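Local coordinates for CRISPR-associated protein, Cse1 family (Acidimicrobium ferrooxidans, PDB 4H3T) that probably serves as the large Cse1 subunit of a type I-E CRISPR Cascade complex, which recognises invading DNA in bacterial immunity, at residues D382-V390 with R468-N476. The protein carries 1 engineered substitution. Residues are numbered along the deposited sequence; the frame is centred on the assembly and turned at random.
Sequences DRLDTPLAV and RHFLTGLAN
R468 reaches from its helix to the edge strand 382-387 and grips it with two nitrogens. R468 NH1 donates to R383 O at 2.8 Å, nearly straight at 163° and in the carbonyl plane, while R468 NH2 forms a salt bridge with D382 OD1 at 3.2 Å. There OD1 is met on its favoured syn side, but the bond is bent (149°), with the donor out of the carboxylate plane. D382 OD1 also accepts from R383 N, and R468 NE pairs with D464, so both charged groups are held from more than one direction. The chain of R468 is extended from CG to NE, which carries the guanidinium to the strand. Water 2 joins R468 NH1 to D385 N, and water 1 links D385 O to R468 O. A leucine in place of R468 would probably leave R383 O and D382 without these donors. Further along, L471, with CG anti to the backbone N, spreads its methyls: L471 CD2 meets L384 CD2 at 3.8 Å, L471 CD1 meets V390 CG2 at 4.0 Å. The P387 ring lies against L471 to A475, P387 CG 3.1 Å from L471 O and P387 CB 3.9 Å from A475 CB. The axes of strand 382-387 and helix 468-473 approach to 7.2 Å and run 28° from parallel. Helix 445-473 thus packs beside strand 375-387, an outermost strand of a three-stranded antiparallel sheet.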
# COMPACT_ATOMS: atom_id res chain seq x y z
N ASP A 382 -1.64 -2.05 5.41
CA ASP A 382 -2.54 -3.10 5.92
C ASP A 382 -2.59 -4.24 4.99
O ASP A 382 -2.12 -4.14 3.86
CB ASP A 382 -3.97 -2.51 6.11
CG ASP A 382 -4.82 -3.07 7.27
OD1 ASP A 382 -4.57 -4.25 7.70
OD2 ASP A 382 -5.71 -2.32 7.79
N ARG A 383 -3.15 -5.33 5.50
CA ARG A 383 -3.36 -6.58 4.85
C ARG A 383 -4.79 -7.01 5.09
O ARG A 383 -5.30 -6.89 6.22
CB ARG A 383 -2.35 -7.60 5.41
CG ARG A 383 -0.96 -7.01 5.55
CD ARG A 383 0.12 -8.04 5.82
NE ARG A 383 0.71 -8.51 4.58
CZ ARG A 383 1.87 -8.12 4.06
NH1 ARG A 383 2.28 -8.65 2.92
NH2 ARG A 383 2.63 -7.23 4.69
N LEU A 384 -5.49 -7.43 4.02
CA LEU A 384 -6.84 -7.88 4.13
C LEU A 384 -6.99 -9.22 3.41
O LEU A 384 -6.84 -9.28 2.20
CB LEU A 384 -7.79 -6.83 3.55
CG LEU A 384 -9.29 -7.12 3.73
CD1 LEU A 384 -9.72 -7.18 5.24
CD2 LEU A 384 -10.13 -6.13 2.97
N ASP A 385 -7.37 -10.26 4.14
CA ASP A 385 -7.68 -11.58 3.55
C ASP A 385 -9.02 -11.52 2.79
O ASP A 385 -10.09 -11.26 3.38
CB ASP A 385 -7.68 -12.68 4.63
CG ASP A 385 -6.28 -13.08 5.15
OD1 ASP A 385 -5.30 -13.00 4.36
OD2 ASP A 385 -6.18 -13.56 6.31
N THR A 386 -8.93 -11.59 1.47
CA THR A 386 -10.04 -11.35 0.58
C THR A 386 -10.36 -12.56 -0.36
O THR A 386 -9.52 -12.93 -1.22
CB THR A 386 -9.77 -10.06 -0.27
OG1 THR A 386 -9.44 -8.97 0.62
CG2 THR A 386 -11.02 -9.64 -1.06
N PRO A 387 -11.62 -13.04 -0.31
CA PRO A 387 -12.03 -14.10 -1.24
C PRO A 387 -12.08 -13.62 -2.66
O PRO A 387 -12.50 -12.47 -2.94
CB PRO A 387 -13.48 -14.42 -0.80
CG PRO A 387 -13.60 -13.89 0.54
CD PRO A 387 -12.70 -12.73 0.65
N LEU A 388 -11.67 -14.50 -3.58
CA LEU A 388 -11.80 -14.16 -4.99
C LEU A 388 -13.28 -13.97 -5.33
O LEU A 388 -13.62 -13.17 -6.18
CB LEU A 388 -11.17 -15.23 -5.91
CG LEU A 388 -9.76 -14.93 -6.30
CD1 LEU A 388 -8.89 -14.83 -5.08
CD2 LEU A 388 -9.23 -15.97 -7.33
N ALA A 389 -14.16 -14.63 -4.59
CA ALA A 389 -15.62 -14.44 -4.77
C ALA A 389 -16.05 -12.97 -4.60
O ALA A 389 -16.94 -12.53 -5.32
CB ALA A 389 -16.37 -15.29 -3.76
N VAL A 390 -15.40 -12.19 -3.74
CA VAL A 390 -15.73 -10.79 -3.48
C VAL A 390 -15.23 -9.89 -4.63
O VAL A 390 -15.81 -8.82 -4.90
CB VAL A 390 -15.20 -10.39 -2.09
CG1 VAL A 390 -15.20 -8.87 -1.87
CG2 VAL A 390 -15.98 -11.10 -1.00
N ARG A 468 -13.12 -9.42 9.64
CA ARG A 468 -12.13 -10.17 8.85
C ARG A 468 -12.51 -11.67 8.71
O ARG A 468 -12.34 -12.26 7.62
CB ARG A 468 -10.75 -10.01 9.48
CG ARG A 468 -10.18 -8.56 9.35
CD ARG A 468 -8.93 -8.42 10.19
NE ARG A 468 -8.40 -7.07 10.09
CZ ARG A 468 -7.61 -6.61 9.12
NH1 ARG A 468 -7.19 -7.41 8.16
NH2 ARG A 468 -7.25 -5.33 9.11
N HIS A 469 -13.00 -12.27 9.80
CA HIS A 469 -13.52 -13.65 9.86
C HIS A 469 -14.75 -13.77 8.97
O HIS A 469 -14.89 -14.75 8.26
CB HIS A 469 -13.88 -14.07 11.30
CG HIS A 469 -14.27 -15.51 11.44
ND1 HIS A 469 -15.54 -15.89 11.93
CD2 HIS A 469 -13.53 -16.64 11.24
CE1 HIS A 469 -15.54 -17.22 11.95
NE2 HIS A 469 -14.36 -17.73 11.55
N PHE A 470 -15.66 -12.81 9.04
CA PHE A 470 -16.85 -12.80 8.21
C PHE A 470 -16.47 -12.73 6.71
O PHE A 470 -16.96 -13.51 5.91
CB PHE A 470 -17.76 -11.58 8.62
CG PHE A 470 -18.65 -11.01 7.54
CD1 PHE A 470 -19.90 -11.54 7.29
CD2 PHE A 470 -18.20 -9.96 6.73
CE1 PHE A 470 -20.68 -11.07 6.22
CE2 PHE A 470 -18.95 -9.50 5.67
CZ PHE A 470 -20.20 -10.04 5.42
N LEU A 471 -15.55 -11.81 6.36
CA LEU A 471 -15.14 -11.63 4.98
C LEU A 471 -14.47 -12.90 4.42
O LEU A 471 -14.83 -13.38 3.33
CB LEU A 471 -14.19 -10.41 4.87
CG LEU A 471 -13.59 -10.15 3.47
CD1 LEU A 471 -14.68 -9.77 2.50
CD2 LEU A 471 -12.62 -9.01 3.45
N THR A 472 -13.55 -13.51 5.20
CA THR A 472 -12.88 -14.78 4.81
C THR A 472 -13.92 -15.88 4.57
O THR A 472 -13.78 -16.65 3.61
CB THR A 472 -11.81 -15.20 5.86
OG1 THR A 472 -10.75 -14.23 5.78
CG2 THR A 472 -11.23 -16.56 5.59
N GLY A 473 -14.94 -15.93 5.42
CA GLY A 473 -16.00 -16.98 5.32
C GLY A 473 -16.85 -16.91 4.06
O GLY A 473 -17.40 -17.92 3.64
N LEU A 474 -16.83 -15.77 3.34
CA LEU A 474 -17.63 -15.62 2.12
C LEU A 474 -17.06 -16.44 0.96
O LEU A 474 -17.79 -16.75 0.04
CB LEU A 474 -17.78 -14.17 1.69
CG LEU A 474 -18.41 -13.23 2.66
CD1 LEU A 474 -18.53 -11.83 2.05
CD2 LEU A 474 -19.78 -13.71 3.13
N ALA A 475 -15.84 -16.91 1.08
CA ALA A 475 -15.21 -17.74 0.07
C ALA A 475 -15.94 -19.07 -0.20
O ALA A 475 -15.85 -19.61 -1.32
CB ALA A 475 -13.79 -18.08 0.49
N ASN A 476 -16.56 -19.67 0.83
CA ASN A 476 -17.15 -21.00 0.65
C ASN A 476 -18.66 -21.06 0.90
O ASN A 476 -19.16 -22.11 1.31
CB ASN A 476 -16.48 -21.94 1.64
CG ASN A 476 -15.00 -22.03 1.54
OD1 ASN A 476 -14.32 -21.87 2.55
ND2 ASN A 476 -14.48 -22.31 0.35
O HOH W 1 -10.42 -10.85 6.05
O HOH W 2 -8.09 -10.03 7.02